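Local coordinates for twin-arginine translocation pathway signal protein (Burkholderia phytofirmans, PDB 2RJO) that probably binds sugars such as galactose in the periplasm as a solute-binding protein, and holds a beta-D-galactopyranose in the cleft between its two lobes, at residues E123-Q128 with T228-T233; V140-I145 with F184-A189; W178-A183 with A212-R217; A204-A209 with G243-S248. All coordinates share one frame; numbering follows the deposited sequence.

Contact 1: E123-Q128 with T228-T233. With GAL (beta-D-galactopyranose), chain B.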
loop_
_atom_site.group_PDB
_atom_site.type_symbol
_atom_site.label_atom_id
_atom_site.label_comp_id
_atom_site.label_asym_id
_atom_site.label_seq_id
_atom_site.Cartn_x
_atom_site.Cartn_y
_atom_site.Cartn_z
ATOM N N GLU A 123 -0.458 11.929 8.491
ATOM C CA GLU A 123 -0.316 13.207 9.156
ATOM C C GLU A 123 0.865 13.939 8.539
ATOM O O GLU A 123 0.894 15.164 8.501
ATOM C CB GLU A 123 -0.091 13.008 10.660
ATOM C CG GLU A 123 0.432 14.241 11.380
ATOM C CD GLU A 123 0.161 14.208 12.877
ATOM O OE1 GLU A 123 0.382 13.146 13.507
ATOM O OE2 GLU A 123 -0.264 15.253 13.415
ATOM N N GLU A 124 1.835 13.181 8.040
ATOM C CA GLU A 124 3.016 13.776 7.426
ATOM C C GLU A 124 2.696 14.492 6.119
ATOM O O GLU A 124 3.092 15.645 5.928
ATOM C CB GLU A 124 4.086 12.713 7.159
ATOM C CG GLU A 124 5.328 12.871 8.016
ATOM C CD GLU A 124 6.607 12.525 7.272
ATOM O OE1 GLU A 124 6.729 11.396 6.758
ATOM O OE2 GLU A 124 7.506 13.386 7.207
ATOM N N THR A 125 1.987 13.807 5.221
ATOM C CA THR A 125 1.630 14.392 3.931
ATOM C C THR A 125 0.631 15.534 4.119
ATOM O O THR A 125 0.668 16.533 3.396
ATOM C CB THR A 125 1.025 13.329 2.969
ATOM O OG1 THR A 125 -0.258 12.904 3.449
ATOM C CG2 THR A 125 1.946 12.131 2.862
ATOM N N ALA A 126 -0.251 15.386 5.100
ATOM C CA ALA A 126 -1.247 16.402 5.395
ATOM C C ALA A 126 -0.577 17.646 5.963
ATOM O O ALA A 126 -0.986 18.773 5.671
ATOM C CB ALA A 126 -2.259 15.862 6.395
ATOM N N THR A 127 0.443 17.445 6.792
ATOM C CA THR A 127 1.143 18.577 7.385
ATOM C C THR A 127 1.883 19.358 6.308
ATOM O O THR A 127 1.890 20.585 6.317
ATOM C CB THR A 127 2.142 18.113 8.458
ATOM O OG1 THR A 127 1.415 17.637 9.596
ATOM C CG2 THR A 127 3.051 19.255 8.890
ATOM N N GLN A 128 2.504 18.640 5.378
ATOM C CA GLN A 128 3.233 19.281 4.292
ATOM C C GLN A 128 2.266 20.056 3.411
ATOM O O GLN A 128 2.583 21.153 2.953
ATOM C CB GLN A 128 3.962 18.239 3.446
ATOM C CG GLN A 128 4.641 18.824 2.216
ATOM C CD GLN A 128 5.759 19.795 2.569
ATOM O OE1 GLN A 128 6.834 19.391 3.029
ATOM N NE2 GLN A 128 5.507 21.087 2.362
ATOM N N THR A 228 -1.476 16.037 -2.509
ATOM C CA THR A 228 -0.574 15.037 -1.949
ATOM C C THR A 228 -1.143 13.629 -2.121
ATOM O O THR A 228 -2.352 13.445 -2.259
ATOM C CB THR A 228 -0.301 15.267 -0.456
ATOM O OG1 THR A 228 -1.525 15.189 0.282
ATOM C CG2 THR A 228 0.356 16.613 -0.241
ATOM N N GLY A 229 -0.256 12.641 -2.118
ATOM C CA GLY A 229 -0.671 11.263 -2.277
ATOM C C GLY A 229 0.143 10.349 -1.384
ATOM O O GLY A 229 0.676 10.793 -0.371
HETATM N N MSE A 230 0.231 9.078 -1.749
HETATM C CA MSE A 230 0.992 8.102 -0.981
HETATM C C MSE A 230 1.182 6.849 -1.811
HETATM O O MSE A 230 0.235 6.366 -2.418
HETATM C CB MSE A 230 0.284 7.756 0.345
HETATM C CG MSE A 230 0.717 8.636 1.517
HETATM SE SE MSE A 230 0.016 8.210 3.143
HETATM C CE MSE A 230 -1.354 9.319 3.203
ATOM N N ASP A 231 2.412 6.345 -1.830
ATOM C CA ASP A 231 2.790 5.143 -2.571
ATOM C C ASP A 231 4.175 5.339 -3.177
ATOM O O ASP A 231 4.990 4.425 -3.170
ATOM C CB ASP A 231 1.785 4.811 -3.689
ATOM C CG ASP A 231 0.569 4.030 -3.182
ATOM O OD1 ASP A 231 0.603 3.569 -2.023
ATOM O OD2 ASP A 231 -0.412 3.870 -3.944
ATOM N N GLY A 232 4.432 6.534 -3.695
ATOM C CA GLY A 232 5.718 6.818 -4.298
ATOM C C GLY A 232 5.900 6.111 -5.625
ATOM O O GLY A 232 7.014 5.762 -5.992
ATOM N N THR A 233 4.805 5.893 -6.345
ATOM C CA THR A 233 4.853 5.224 -7.641
ATOM C C THR A 233 5.509 6.148 -8.668
ATOM O O THR A 233 5.443 7.369 -8.540
ATOM C CB THR A 233 3.433 4.855 -8.130
ATOM O OG1 THR A 233 2.690 6.050 -8.406
ATOM C CG2 THR A 233 2.697 4.055 -7.067
HETATM C C1 GAL B . -3.713 0.209 -2.825
HETATM C C2 GAL B . -3.025 1.500 -2.324
HETATM C C3 GAL B . -2.009 1.123 -1.222
HETATM C C4 GAL B . -2.762 0.426 -0.076
HETATM C C5 GAL B . -3.444 -0.832 -0.681
HETATM C C6 GAL B . -4.205 -1.544 0.419
HETATM O O1 GAL B . -4.674 0.556 -3.839
HETATM O O2 GAL B . -2.337 2.127 -3.405
HETATM O O3 GAL B . -1.375 2.296 -0.717
HETATM O O4 GAL B . -3.759 1.314 0.428
HETATM O O5 GAL B . -4.400 -0.451 -1.725
HETATM O O6 GAL B . -4.812 -2.688 -0.149
HETATM O O HOH W 1 -1.544 12.461 0.917
#

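Contact 2: V140-I145 with F184-A189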
loop_
_atom_site.group_PDB
_atom_site.type_symbol
_atom_site.label_atom_id
_atom_site.label_comp_id
_atom_site.label_asym_id
_atom_site.label_seq_id
_atom_site.Cartn_x
_atom_site.Cartn_y
_atom_site.Cartn_z
ATOM N N VAL A 140 -10.082 19.515 0.413
ATOM C CA VAL A 140 -10.945 18.378 0.124
ATOM C C VAL A 140 -10.042 17.148 0.249
ATOM O O VAL A 140 -8.847 17.235 -0.042
ATOM C CB VAL A 140 -11.558 18.443 -1.299
ATOM C CG1 VAL A 140 -12.598 19.539 -1.363
ATOM C CG2 VAL A 140 -10.474 18.680 -2.342
ATOM N N ALA A 141 -10.593 16.015 0.683
ATOM C CA ALA A 141 -9.790 14.805 0.848
ATOM C C ALA A 141 -10.433 13.546 0.264
ATOM O O ALA A 141 -11.636 13.314 0.417
ATOM C CB ALA A 141 -9.476 14.592 2.320
ATOM N N LEU A 142 -9.609 12.739 -0.399
ATOM C CA LEU A 142 -10.039 11.503 -1.038
ATOM C C LEU A 142 -9.505 10.302 -0.271
ATOM O O LEU A 142 -8.303 10.182 -0.063
ATOM C CB LEU A 142 -9.530 11.466 -2.478
ATOM C CG LEU A 142 -10.123 12.515 -3.425
ATOM C CD1 LEU A 142 -9.143 12.796 -4.555
ATOM C CD2 LEU A 142 -11.471 12.026 -3.953
ATOM N N GLY A 143 -10.400 9.406 0.136
ATOM C CA GLY A 143 -9.982 8.238 0.897
ATOM C C GLY A 143 -10.067 6.909 0.170
ATOM O O GLY A 143 -10.709 6.790 -0.869
ATOM N N GLY A 144 -9.411 5.898 0.725
ATOM C CA GLY A 144 -9.429 4.577 0.118
ATOM C C GLY A 144 -10.597 3.748 0.614
ATOM O O GLY A 144 -11.420 4.250 1.380
ATOM N N ILE A 145 -10.683 2.488 0.181
ATOM C CA ILE A 145 -11.769 1.608 0.607
ATOM C C ILE A 145 -12.003 1.766 2.110
ATOM O O ILE A 145 -11.090 1.632 2.917
ATOM C CB ILE A 145 -11.457 0.130 0.262
ATOM C CG1 ILE A 145 -11.382 -0.024 -1.259
ATOM C CG2 ILE A 145 -12.532 -0.796 0.839
ATOM C CD1 ILE A 145 -10.891 -1.378 -1.729
ATOM N N PHE A 184 -11.558 11.131 -10.217
ATOM C CA PHE A 184 -11.735 12.147 -11.243
ATOM C C PHE A 184 -13.097 12.842 -11.128
ATOM O O PHE A 184 -13.151 14.035 -10.815
ATOM C CB PHE A 184 -11.557 11.505 -12.625
ATOM C CG PHE A 184 -11.562 12.478 -13.768
ATOM C CD1 PHE A 184 -10.398 13.169 -14.118
ATOM C CD2 PHE A 184 -12.716 12.676 -14.526
ATOM C CE1 PHE A 184 -10.378 14.037 -15.207
ATOM C CE2 PHE A 184 -12.712 13.546 -15.621
ATOM C CZ PHE A 184 -11.541 14.231 -15.965
ATOM N N PRO A 185 -14.211 12.115 -11.359
ATOM C CA PRO A 185 -15.523 12.768 -11.257
ATOM C C PRO A 185 -15.847 13.374 -9.898
ATOM O O PRO A 185 -16.689 14.263 -9.801
ATOM C CB PRO A 185 -16.500 11.658 -11.652
ATOM C CG PRO A 185 -15.798 10.419 -11.244
ATOM C CD PRO A 185 -14.370 10.687 -11.685
ATOM N N ILE A 186 -15.191 12.900 -8.845
ATOM C CA ILE A 186 -15.440 13.453 -7.517
ATOM C C ILE A 186 -14.745 14.821 -7.398
ATOM O O ILE A 186 -15.278 15.741 -6.774
ATOM C CB ILE A 186 -14.922 12.508 -6.407
ATOM C CG1 ILE A 186 -15.777 11.235 -6.361
ATOM C CG2 ILE A 186 -14.971 13.203 -5.064
ATOM C CD1 ILE A 186 -15.334 10.229 -5.296
HETATM N N MSE A 187 -13.562 14.945 -7.999
HETATM C CA MSE A 187 -12.817 16.199 -7.973
HETATM C C MSE A 187 -13.591 17.249 -8.754
HETATM O O MSE A 187 -13.650 18.414 -8.364
HETATM C CB MSE A 187 -11.437 16.023 -8.614
HETATM C CG MSE A 187 -10.255 16.225 -7.667
HETATM SE SE MSE A 187 -10.074 17.885 -6.988
HETATM C CE MSE A 187 -10.033 17.584 -5.390
ATOM N N GLN A 188 -14.179 16.823 -9.868
ATOM C CA GLN A 188 -14.953 17.718 -10.719
ATOM C C GLN A 188 -16.127 18.306 -9.963
ATOM O O GLN A 188 -16.317 19.522 -9.961
ATOM C CB GLN A 188 -15.481 16.975 -11.946
ATOM C CG GLN A 188 -14.405 16.512 -12.882
ATOM C CD GLN A 188 -14.973 15.940 -14.153
ATOM O OE1 GLN A 188 -15.700 14.931 -14.136
ATOM N NE2 GLN A 188 -14.647 16.576 -15.278
ATOM N N ALA A 189 -16.915 17.439 -9.333
ATOM C CA ALA A 189 -18.082 17.872 -8.574
ATOM C C ALA A 189 -17.684 18.799 -7.427
ATOM O O ALA A 189 -18.440 19.707 -7.075
ATOM C CB ALA A 189 -18.839 16.669 -8.031
#

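Contact 3: W178-A183 with A212-R217. With GAL (beta-D-galactopyranose), chain B.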
loop_
_atom_site.group_PDB
_atom_site.type_symbol
_atom_site.label_atom_id
_atom_site.label_comp_id
_atom_site.label_asym_id
_atom_site.label_seq_id
_atom_site.Cartn_x
_atom_site.Cartn_y
_atom_site.Cartn_z
ATOM N N TRP A 178 -9.279 3.951 -3.822
ATOM C CA TRP A 178 -7.928 3.840 -4.403
ATOM C C TRP A 178 -7.859 3.980 -5.934
ATOM O O TRP A 178 -6.787 3.826 -6.520
ATOM C CB TRP A 178 -7.306 2.485 -4.054
ATOM C CG TRP A 178 -7.400 2.059 -2.606
ATOM C CD1 TRP A 178 -7.983 0.920 -2.133
ATOM C CD2 TRP A 178 -6.829 2.719 -1.463
ATOM N NE1 TRP A 178 -7.806 0.824 -0.775
ATOM C CE2 TRP A 178 -7.104 1.914 -0.338
ATOM C CE3 TRP A 178 -6.116 3.914 -1.283
ATOM C CZ2 TRP A 178 -6.684 2.268 0.957
ATOM C CZ3 TRP A 178 -5.697 4.265 0.005
ATOM C CH2 TRP A 178 -5.986 3.443 1.106
ATOM N N ASN A 179 -8.989 4.271 -6.574
ATOM C CA ASN A 179 -9.069 4.357 -8.034
ATOM C C ASN A 179 -9.066 5.789 -8.591
ATOM O O ASN A 179 -9.865 6.621 -8.168
ATOM C CB ASN A 179 -10.337 3.614 -8.465
ATOM C CG ASN A 179 -10.419 3.404 -9.954
ATOM O OD1 ASN A 179 -10.545 4.357 -10.720
ATOM N ND2 ASN A 179 -10.351 2.144 -10.380
ATOM N N SER A 180 -8.177 6.079 -9.542
ATOM C CA SER A 180 -8.109 7.429 -10.117
ATOM C C SER A 180 -9.360 7.771 -10.903
ATOM O O SER A 180 -9.786 8.919 -10.920
ATOM C CB SER A 180 -6.901 7.574 -11.046
ATOM O OG SER A 180 -7.054 6.769 -12.197
ATOM N N GLN A 181 -9.938 6.763 -11.550
ATOM C CA GLN A 181 -11.137 6.933 -12.365
ATOM C C GLN A 181 -12.358 7.257 -11.522
ATOM O O GLN A 181 -13.355 7.769 -12.029
ATOM C CB GLN A 181 -11.394 5.668 -13.178
ATOM C CG GLN A 181 -12.266 5.875 -14.397
ATOM C CD GLN A 181 -11.697 5.164 -15.610
ATOM O OE1 GLN A 181 -10.770 4.350 -15.487
ATOM N NE2 GLN A 181 -12.247 5.462 -16.790
ATOM N N LYS A 182 -12.286 6.936 -10.236
ATOM C CA LYS A 182 -13.383 7.241 -9.331
ATOM C C LYS A 182 -13.116 8.601 -8.694
ATOM O O LYS A 182 -14.048 9.322 -8.361
ATOM C CB LYS A 182 -13.532 6.163 -8.257
ATOM C CG LYS A 182 -14.295 4.946 -8.749
ATOM C CD LYS A 182 -14.393 3.885 -7.671
ATOM C CE LYS A 182 -15.143 2.664 -8.181
ATOM N NZ LYS A 182 -14.512 2.131 -9.425
ATOM N N ALA A 183 -11.844 8.959 -8.549
ATOM C CA ALA A 183 -11.483 10.244 -7.964
ATOM C C ALA A 183 -11.717 11.401 -8.930
ATOM O O ALA A 183 -12.032 12.513 -8.518
ATOM C CB ALA A 183 -10.026 10.235 -7.524
ATOM N N ALA A 212 -7.168 13.206 -9.160
ATOM C CA ALA A 212 -7.510 14.564 -8.763
ATOM C C ALA A 212 -6.787 15.555 -9.687
ATOM O O ALA A 212 -7.377 16.526 -10.155
ATOM C CB ALA A 212 -7.103 14.799 -7.307
ATOM N N ILE A 213 -5.510 15.296 -9.952
ATOM C CA ILE A 213 -4.722 16.167 -10.809
ATOM C C ILE A 213 -5.206 16.168 -12.255
ATOM O O ILE A 213 -5.007 17.143 -12.971
ATOM C CB ILE A 213 -3.236 15.786 -10.763
ATOM C CG1 ILE A 213 -2.693 16.036 -9.352
ATOM C CG2 ILE A 213 -2.465 16.581 -11.799
ATOM C CD1 ILE A 213 -1.290 15.482 -9.100
ATOM N N GLU A 214 -5.841 15.086 -12.691
ATOM C CA GLU A 214 -6.354 15.029 -14.057
ATOM C C GLU A 214 -7.570 15.931 -14.187
ATOM O O GLU A 214 -7.824 16.502 -15.247
ATOM C CB GLU A 214 -6.736 13.606 -14.435
ATOM C CG GLU A 214 -5.542 12.696 -14.666
ATOM C CD GLU A 214 -5.952 11.246 -14.843
ATOM O OE1 GLU A 214 -6.612 10.704 -13.929
ATOM O OE2 GLU A 214 -5.613 10.652 -15.896
ATOM N N ALA A 215 -8.323 16.049 -13.101
ATOM C CA ALA A 215 -9.497 16.896 -13.069
ATOM C C ALA A 215 -9.020 18.349 -13.017
ATOM O O ALA A 215 -9.556 19.211 -13.710
ATOM C CB ALA A 215 -10.346 16.565 -11.850
ATOM N N LEU A 216 -8.017 18.626 -12.191
ATOM C CA LEU A 216 -7.477 19.982 -12.103
ATOM C C LEU A 216 -6.931 20.414 -13.466
ATOM O O LEU A 216 -7.192 21.524 -13.924
ATOM C CB LEU A 216 -6.347 20.057 -11.077
ATOM C CG LEU A 216 -6.715 19.795 -9.622
ATOM C CD1 LEU A 216 -5.435 19.784 -8.788
ATOM C CD2 LEU A 216 -7.689 20.849 -9.125
ATOM N N ARG A 217 -6.175 19.528 -14.107
ATOM C CA ARG A 217 -5.605 19.816 -15.415
ATOM C C ARG A 217 -6.711 20.173 -16.414
ATOM O O ARG A 217 -6.539 21.050 -17.256
ATOM C CB ARG A 217 -4.813 18.604 -15.912
ATOM C CG ARG A 217 -4.271 18.748 -17.329
ATOM C CD ARG A 217 -3.384 17.558 -17.727
ATOM N NE ARG A 217 -2.159 17.494 -16.929
ATOM C CZ ARG A 217 -2.007 16.765 -15.825
ATOM N NH1 ARG A 217 -3.002 16.011 -15.371
ATOM N NH2 ARG A 217 -0.856 16.803 -15.158
HETATM C C1 GAL B . -3.713 0.209 -2.825
HETATM C C2 GAL B . -3.025 1.500 -2.324
HETATM C C3 GAL B . -2.009 1.123 -1.222
HETATM C C4 GAL B . -2.762 0.426 -0.076
HETATM C C5 GAL B . -3.444 -0.832 -0.681
HETATM C C6 GAL B . -4.205 -1.544 0.419
HETATM O O1 GAL B . -4.674 0.556 -3.839
HETATM O O2 GAL B . -2.337 2.127 -3.405
HETATM O O3 GAL B . -1.375 2.296 -0.717
HETATM O O4 GAL B . -3.759 1.314 0.428
HETATM O O5 GAL B . -4.400 -0.451 -1.725
HETATM O O6 GAL B . -4.812 -2.688 -0.149
#

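Contact 4: A204-A209 with G243-S248. With GAL (beta-D-galactopyranose), chain B.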
loop_
_atom_site.group_PDB
_atom_site.type_symbol
_atom_site.label_atom_id
_atom_site.label_comp_id
_atom_site.label_asym_id
_atom_site.label_seq_id
_atom_site.Cartn_x
_atom_site.Cartn_y
_atom_site.Cartn_z
ATOM N N ALA A 204 -5.504 9.751 -0.252
ATOM C CA ALA A 204 -5.013 8.610 0.520
ATOM C C ALA A 204 -3.963 7.750 -0.206
ATOM O O ALA A 204 -3.325 6.913 0.424
ATOM C CB ALA A 204 -6.188 7.742 0.984
ATOM N N ASN A 205 -3.811 7.932 -1.517
ATOM C CA ASN A 205 -2.792 7.208 -2.293
ATOM C C ASN A 205 -2.498 7.974 -3.582
ATOM O O ASN A 205 -3.209 8.922 -3.906
ATOM C CB ASN A 205 -3.227 5.753 -2.568
ATOM C CG ASN A 205 -4.163 5.616 -3.754
ATOM O OD1 ASN A 205 -5.017 6.464 -3.987
ATOM N ND2 ASN A 205 -4.025 4.523 -4.492
ATOM N N ASP A 206 -1.439 7.600 -4.298
ATOM C CA ASP A 206 -1.082 8.302 -5.532
ATOM C C ASP A 206 -2.103 8.229 -6.661
ATOM O O ASP A 206 -2.349 9.225 -7.337
ATOM C CB ASP A 206 0.264 7.809 -6.082
ATOM C CG ASP A 206 1.442 8.269 -5.246
ATOM O OD1 ASP A 206 1.232 9.077 -4.318
ATOM O OD2 ASP A 206 2.576 7.825 -5.519
ATOM N N ASP A 207 -2.684 7.051 -6.876
ATOM C CA ASP A 207 -3.649 6.890 -7.950
ATOM C C ASP A 207 -4.781 7.911 -7.841
ATOM O O ASP A 207 -5.131 8.541 -8.832
ATOM C CB ASP A 207 -4.216 5.467 -7.955
ATOM C CG ASP A 207 -4.601 5.000 -9.349
ATOM O OD1 ASP A 207 -3.739 5.057 -10.254
ATOM O OD2 ASP A 207 -5.759 4.568 -9.558
HETATM N N MSE A 208 -5.334 8.085 -6.641
HETATM C CA MSE A 208 -6.423 9.039 -6.440
HETATM C C MSE A 208 -5.922 10.478 -6.621
HETATM O O MSE A 208 -6.650 11.338 -7.111
HETATM C CB MSE A 208 -7.069 8.864 -5.047
HETATM C CG MSE A 208 -7.717 7.488 -4.796
HETATM SE SE MSE A 208 -8.891 7.402 -3.393
HETATM C CE MSE A 208 -7.805 7.684 -2.026
ATOM N N ALA A 209 -4.682 10.744 -6.229
ATOM C CA ALA A 209 -4.120 12.085 -6.388
ATOM C C ALA A 209 -3.952 12.401 -7.872
ATOM O O ALA A 209 -4.196 13.526 -8.304
ATOM C CB ALA A 209 -2.777 12.184 -5.681
ATOM N N GLY A 243 5.998 19.562 -10.072
ATOM C CA GLY A 243 5.336 20.528 -9.215
ATOM C C GLY A 243 3.836 20.353 -9.059
ATOM O O GLY A 243 3.178 21.165 -8.412
ATOM N N GLU A 244 3.273 19.295 -9.619
ATOM C CA GLU A 244 1.835 19.116 -9.501
ATOM C C GLU A 244 1.392 18.386 -8.240
ATOM O O GLU A 244 0.273 18.594 -7.751
ATOM C CB GLU A 244 1.311 18.449 -10.765
ATOM C CG GLU A 244 1.477 19.391 -11.952
ATOM C CD GLU A 244 0.937 18.838 -13.242
ATOM O OE1 GLU A 244 -0.119 18.182 -13.208
ATOM O OE2 GLU A 244 1.564 19.073 -14.298
ATOM N N LEU A 245 2.284 17.547 -7.712
ATOM C CA LEU A 245 2.029 16.803 -6.486
ATOM C C LEU A 245 3.081 17.343 -5.530
ATOM O O LEU A 245 4.262 17.364 -5.876
ATOM C CB LEU A 245 2.245 15.306 -6.719
ATOM C CG LEU A 245 1.823 14.358 -5.595
ATOM C CD1 LEU A 245 0.300 14.309 -5.502
ATOM C CD2 LEU A 245 2.359 12.976 -5.869
ATOM N N VAL A 246 2.683 17.805 -4.348
ATOM C CA VAL A 246 3.678 18.346 -3.429
ATOM C C VAL A 246 4.374 17.312 -2.553
ATOM O O VAL A 246 5.458 17.571 -2.032
ATOM C CB VAL A 246 3.088 19.455 -2.535
ATOM C CG1 VAL A 246 2.546 20.570 -3.410
ATOM C CG2 VAL A 246 2.004 18.909 -1.656
ATOM N N ALA A 247 3.776 16.133 -2.408
ATOM C CA ALA A 247 4.384 15.093 -1.588
ATOM C C ALA A 247 3.714 13.740 -1.723
ATOM O O ALA A 247 2.558 13.640 -2.127
ATOM C CB ALA A 247 4.390 15.516 -0.128
ATOM N N SER A 248 4.464 12.699 -1.379
ATOM C CA SER A 248 3.978 11.328 -1.399
ATOM C C SER A 248 4.827 10.535 -0.401
ATOM O O SER A 248 5.715 11.090 0.258
ATOM C CB SER A 248 4.117 10.738 -2.802
ATOM O OG SER A 248 3.590 9.427 -2.862
HETATM C C1 GAL B . -3.713 0.209 -2.825
HETATM C C2 GAL B . -3.025 1.500 -2.324
HETATM C C3 GAL B . -2.009 1.123 -1.222
HETATM C C4 GAL B . -2.762 0.426 -0.076
HETATM C C5 GAL B . -3.444 -0.832 -0.681
HETATM C C6 GAL B . -4.205 -1.544 0.419
HETATM O O1 GAL B . -4.674 0.556 -3.839
HETATM O O2 GAL B . -2.337 2.127 -3.405
HETATM O O3 GAL B . -1.375 2.296 -0.717
HETATM O O4 GAL B . -3.759 1.314 0.428
HETATM O O5 GAL B . -4.400 -0.451 -1.725
HETATM O O6 GAL B . -4.812 -2.688 -0.149
#

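Contact 1: E123-Q128 with T228-T233
Thr125, on helix 118-132, meets Thr228, at the end of the short strand 227-228, and Met230 in the loop that follows. This is one lobe of a periplasmic binding protein fold. The strand belongs to the parallel four-stranded sheet of that lobe, and the loop after it runs on to the galactose site. No direct hydrogen bond joins the two segments. The two threonines adopt the same first torsion. In each, OG1 sits between the backbone N and the carbonyl carbon, with chi1 at 68° in Thr125 and 61° in Thr228. Their hydroxyls lie 4.1 Å apart, OG1 to OG1, too far for a bond, and a water beside them bridges the two. It accepts from Thr125 OG1 (2.9 Å) and from Thr228 OG1, and it donates to the backbone oxygen of Gly229. Buried polar atoms from both segments are thus tied through one molecule. The methyl CG2 of Thr125 points along the loop and packs 3.7 Å from Gly229 O. It also touches CG of Met230, a selenomethionine. The Met230 chain bends at its last torsion, chi3 -96°, and its end CE comes to 3.8 Å from Thr125 OG1. One residue further on, Asp231 turns to the sugar. Its carboxylate takes two hydroxyls: galactose O3 donates to Asp231 OD1, and galactose O2 donates to Asp231 OD2, each at 2.7 Å.

Contact 2: V140-I145 with F184-A189
No flat group lies between Val140 and Leu142 of the strand and Ile186 and Met187 of the helix; the contact is made by methyl groups. The one aromatic ring in the two segments, Phe184, has Pro185 CD at its edge, in the ring plane. Its CB points away from the strand, and the side chain packs on Glu214 of helix 206-218. Leu142 and Ile186 run past each other in opposite directions and touch by single methyls, Leu142 CD2 to Ile186 CG2 at 3.9 Å. The Ile186 methyl is set opposite its own backbone N, beside the carbonyl carbon, and from there it reaches the strand. Strand 137-143 is an inner strand of the parallel sheet in this lobe of the periplasmic binding protein fold, and helix 180-194 packs on one face of that sheet. Val140 and Leu142 alternate with Ala141, whose CB points away from the helix. Met187, a selenomethionine, starts off to one side of the strand. Bends at chi2 (-64°) and chi3 (126°) bring its end back across Val140. Val140 CG2 and Met187 CE are modelled 3.3 Å apart, tighter than usual for two carbons, so the exact place of CE is doubtful. Val201 of strand 198-203 and Ala212 and Ala215 of helix 206-218 also pack on Met187. Trp190, one turn further along helix 180-194, touches both Val140 and Leu142.

Contact 3: W178-A183 with A212-R217
Ser180 and Glu214 face each other across the gap between two helices, with CB of each directed at the other segment. They meet loosely, Ser180 CB to Glu214 OE1 at 4.3 Å, and no hydrogen bond forms. The Glu214 chain is extended at chi2 (172°), which carries the carboxylate out along the solvent side toward the first turn of helix 180-194. Deeper in, the helices come together through alanines. Ala183 and Ala212 have their CA atoms 5.9 Å apart, and the nearest atoms are Ala183 CB and Ala212 N at 4.4 Å. The two CB atoms do not point at each other. The small side chains let the backbones come this close. Leu142 of strand 137-143 packs beneath both alanines. Helices 180-194 and 206-218 thus lie side by side on one face of the parallel sheet, as in the alpha/beta lobes of periplasmic binding proteins. Asn179 is the N-cap of the first helix. Its OD1 takes weak bonds from Gln181 N and Lys182 N, and Asp207 OD2 accepts from Ser180 N. Just before this cap, Trp178 reaches into the sugar pocket and lies against the galactose with one face. The sugar ring is nearly parallel to the indole, tilted by about 20°. Galactose O4 sits 3.1 Å above the indole plane, over the rim of the benzene side, and its closest ring atom is Trp178 CZ2. Over the pyrrole side of the same face, galactose O1 approaches Trp178 CG at 3.3 Å.

Contact 4: A204-A209 with G243-S248
At the start of helix 206-218, beside the galactose pocket, Asp206 binds Ser248 at the beginning of strand 248-250. Ser248 OG donates to Asp206 OD1 at 2.8 Å, and OD1 accepts with its syn lone pair, on the side of the other carboxylate oxygen. The serine hydroxyl stands opposite its backbone N (chi1 -177°), which directs it at the helix end. The same OG accepts from Gly232 N. Asp206 OD2 accepts from Thr233 N and, weakly, from Gly232 N. Both oxygens of the buried carboxylate thus have donors, and the nearby helix start may further favour its negative charge. One turn on, Ala209 CB meets Leu245 CD1 at 3.7 Å. Leu245 also packs on Val227, Ala239 and Ile240, so this apolar patch joins the helix to strand 227-228 and helix 234-241. Asn205 is the N-cap of helix 206-218. Its OD1 accepts from Met208 N at 3.1 Å, with the N-H coming from above the carbonyl plane, 43° out of it. Its side-chain nitrogen serves the ligand: Asn205 ND2 donates to galactose O2 at 3.1 Å in a fairly straight bond (160°). One amide thus caps the helix with its oxygen and holds the sugar with its nitrogen. The loop between strand 198-203 and the helix after it lines the cleft, the usual place for a ligand site in a periplasmic sugar-binding lobe.

All four contacts lie in one lobe, round its parallel sheet of strands 168-175, 137-143, 198-203 and 227-228. Contacts 2 and 3 share helix 180-194, with centres about 7 Å apart. Contacts 3 and 4 share helix 206-218, with centres about 10 Å apart. Contacts 1 and 4 are also about 7 Å apart, and Met230 O probably takes a hydrogen bond from Asp206 N. Contacts 2 and 3 both lie about 16 Å from contact 1 between centres. Along the chain, contacts 2 and 3 fall inside the loop closed by contact 1, while contact 4 crosses it. Contacts 1, 3 and 4 each bring a residue to galactose, so segments distant in sequence build one wall of the pocket.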